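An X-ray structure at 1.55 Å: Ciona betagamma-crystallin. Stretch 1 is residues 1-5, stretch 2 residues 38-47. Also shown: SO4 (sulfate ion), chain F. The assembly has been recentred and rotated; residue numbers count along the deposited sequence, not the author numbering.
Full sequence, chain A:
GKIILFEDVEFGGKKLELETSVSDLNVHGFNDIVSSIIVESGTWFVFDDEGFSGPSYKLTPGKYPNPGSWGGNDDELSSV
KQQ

Stretch 1 (1-5) GKIIL
Stretch 2 (38-47) IVESGTWFVF

Residues 2-5 and 38-41 are neighbouring antiparallel β-strands, their axes 4.7 Å apart and their directions 163° apart. Strand 44-47 follows a short turn and runs at 32° to strand 2-5, its axis 9.5 Å away. Within the strands the backbone is extended (Ile3 -128°/143°, Ile38 -120°/122°) except at Glu40 (-78°/-43°); in the turn Gly42 takes a positive phi (85°/164°).

Ile4 and Ile38 form a hydrogen-bonded pair, with Ile4 N to Ile38 O at 2.8 Å and Ile38 N to Ile4 O at 2.9 Å. Ile3 faces Val39 as a non-hydrogen-bonded pair, CA to CA 4.4 Å. Then the register slips by one: Lys2 pairs with Ser41, and Glu40 makes the bulge. Its helical-type angles let Lys2 O accept from both Glu40 N (2.9 Å) and Ser41 N (3.3 Å), while Lys2 N donates to Ser41 O (3.0 Å). The same Ser41 O accepts from the indole, Trp44 NE1, at 3.1 Å.

Ile3 (chi1 t, chi2 t) and Val39 (t) share one face, and their branched side chains suit extended backbone. Ile3 CG1 lies 3.9 Å from Val39 CG2, and Ile3 CD1 reaches to 4.1 Å from Val46 CG1. Trp44 (chi1 m, chi2 82°) offers Ile3 a broad apolar surface: Ile3 CG2 sits 3.7 Å from the centroid of its six-membered ring, almost on the normal, a CH-π contact.

Lys2, Ile4, Ile38 and Ser41 occupy the other face. Ile4 and Ile38, both m,t, bring their CB atoms to 4.5 Å. The aliphatic part of Lys2 (t,t,m,t) passes Glu40 (m,m), Lys2 CD to Glu40 CG 3.9 Å.

Glycines fit the crowded end. Gly42 has phi 85°, and a CB there would fall 2.9 Å from Gly1 CA, a clash. Gly42 N also donates to sulfate O1 (2.7 Å).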

# COMPACT_ATOMS: atom_id res chain seq x y z
N GLY A 1 2.54 -13.92 -0.98
CA GLY A 1 1.67 -12.75 -0.71
C GLY A 1 1.44 -11.96 -1.98
O GLY A 1 2.30 -11.93 -2.86
N LYS A 2 0.29 -11.31 -2.08
CA LYS A 2 -0.01 -10.45 -3.21
C LYS A 2 -0.81 -9.27 -2.71
O LYS A 2 -1.85 -9.44 -2.07
CB LYS A 2 -0.78 -11.20 -4.27
CG LYS A 2 -1.18 -10.39 -5.51
CD LYS A 2 -2.00 -11.22 -6.49
CE LYS A 2 -1.20 -12.42 -7.01
NZ LYS A 2 -2.01 -13.30 -7.89
N ILE A 3 -0.33 -8.07 -3.02
CA ILE A 3 -1.02 -6.83 -2.65
C ILE A 3 -1.15 -5.99 -3.91
O ILE A 3 -0.24 -5.98 -4.76
CB ILE A 3 -0.27 -6.07 -1.55
CG1 ILE A 3 -1.14 -4.96 -0.97
CG2 ILE A 3 1.04 -5.51 -2.08
CD1 ILE A 3 -0.49 -4.27 0.22
N ILE A 4 -2.27 -5.31 -4.04
CA ILE A 4 -2.52 -4.40 -5.16
C ILE A 4 -2.80 -2.99 -4.62
O ILE A 4 -3.75 -2.79 -3.85
CB ILE A 4 -3.70 -4.86 -6.01
CG1 ILE A 4 -3.47 -6.28 -6.53
CG2 ILE A 4 -3.93 -3.91 -7.17
CD1 ILE A 4 -4.74 -6.97 -6.98
N LEU A 5 -1.97 -2.04 -5.05
CA LEU A 5 -2.05 -0.65 -4.62
C LEU A 5 -2.75 0.14 -5.71
O LEU A 5 -2.46 -0.07 -6.89
CB LEU A 5 -0.65 -0.08 -4.45
CG LEU A 5 0.33 -0.84 -3.55
CD1 LEU A 5 1.66 -0.14 -3.54
CD2 LEU A 5 -0.17 -1.05 -2.12
N ILE A 38 -6.03 -3.47 -2.17
CA ILE A 38 -6.59 -4.80 -2.05
C ILE A 38 -5.46 -5.75 -1.68
O ILE A 38 -4.46 -5.84 -2.39
CB ILE A 38 -7.25 -5.28 -3.35
CG1 ILE A 38 -8.47 -4.40 -3.65
CG2 ILE A 38 -7.61 -6.79 -3.24
CD1 ILE A 38 -9.21 -4.75 -4.92
N VAL A 39 -5.61 -6.45 -0.55
CA VAL A 39 -4.68 -7.53 -0.23
C VAL A 39 -5.34 -8.83 -0.68
O VAL A 39 -6.34 -9.24 -0.11
CB VAL A 39 -4.33 -7.58 1.26
CG1 VAL A 39 -3.42 -8.76 1.57
CG2 VAL A 39 -3.65 -6.30 1.71
N GLU A 40 -4.77 -9.47 -1.70
CA GLU A 40 -5.29 -10.75 -2.20
C GLU A 40 -4.88 -11.90 -1.30
O GLU A 40 -5.69 -12.77 -0.98
CB GLU A 40 -4.82 -11.01 -3.62
CG GLU A 40 -5.18 -9.91 -4.61
CD GLU A 40 -6.65 -9.89 -4.99
OE1 GLU A 40 -7.46 -10.59 -4.35
OE2 GLU A 40 -6.99 -9.18 -5.96
N SER A 41 -3.61 -11.90 -0.88
CA SER A 41 -3.08 -12.92 0.02
C SER A 41 -1.93 -12.35 0.81
O SER A 41 -1.32 -11.38 0.40
CB SER A 41 -2.59 -14.13 -0.79
OG SER A 41 -1.62 -13.73 -1.74
N GLY A 42 -1.65 -12.97 1.95
CA GLY A 42 -0.55 -12.59 2.80
C GLY A 42 -0.94 -11.48 3.75
O GLY A 42 -1.99 -10.85 3.59
N THR A 43 -0.11 -11.29 4.78
CA THR A 43 -0.22 -10.13 5.65
C THR A 43 0.88 -9.16 5.23
O THR A 43 2.00 -9.59 4.94
CB THR A 43 -0.08 -10.49 7.14
OG1 THR A 43 -1.10 -11.42 7.52
CG2 THR A 43 -0.23 -9.24 8.00
N TRP A 44 0.54 -7.88 5.15
CA TRP A 44 1.44 -6.83 4.64
C TRP A 44 1.49 -5.67 5.62
O TRP A 44 0.50 -5.36 6.25
CB TRP A 44 0.92 -6.31 3.30
CG TRP A 44 1.06 -7.34 2.21
CD1 TRP A 44 0.22 -8.36 1.94
CD2 TRP A 44 2.10 -7.41 1.24
NE1 TRP A 44 0.69 -9.10 0.88
CE2 TRP A 44 1.84 -8.53 0.42
CE3 TRP A 44 3.24 -6.64 0.98
CZ2 TRP A 44 2.66 -8.88 -0.64
CZ3 TRP A 44 4.06 -7.00 -0.07
CH2 TRP A 44 3.77 -8.11 -0.87
N PHE A 45 2.68 -5.08 5.76
CA PHE A 45 2.81 -3.81 6.44
C PHE A 45 3.10 -2.75 5.40
O PHE A 45 3.99 -2.90 4.56
CB PHE A 45 3.96 -3.85 7.45
CG PHE A 45 3.68 -4.70 8.66
CD1 PHE A 45 2.99 -4.18 9.74
CD2 PHE A 45 4.10 -6.02 8.71
CE1 PHE A 45 2.72 -4.97 10.86
CE2 PHE A 45 3.84 -6.81 9.83
CZ PHE A 45 3.15 -6.28 10.90
N VAL A 46 2.37 -1.65 5.46
CA VAL A 46 2.62 -0.55 4.56
C VAL A 46 3.07 0.64 5.39
O VAL A 46 2.59 0.83 6.49
CB VAL A 46 1.38 -0.21 3.68
CG1 VAL A 46 1.03 -1.41 2.81
CG2 VAL A 46 0.21 0.22 4.52
N PHE A 47 4.00 1.42 4.85
CA PHE A 47 4.69 2.46 5.60
C PHE A 47 4.63 3.79 4.88
O PHE A 47 4.75 3.83 3.67
CB PHE A 47 6.16 2.09 5.75
CG PHE A 47 6.41 0.79 6.46
CD1 PHE A 47 6.74 0.78 7.80
CD2 PHE A 47 6.39 -0.41 5.76
CE1 PHE A 47 6.99 -0.41 8.45
CE2 PHE A 47 6.65 -1.60 6.41
CZ PHE A 47 6.96 -1.60 7.74
S SO4 F . -2.69 -16.78 2.31
O1 SO4 F . -2.13 -15.49 2.70
O2 SO4 F . -2.86 -17.61 3.49
O3 SO4 F . -3.98 -16.58 1.65
O4 SO4 F . -1.79 -17.44 1.37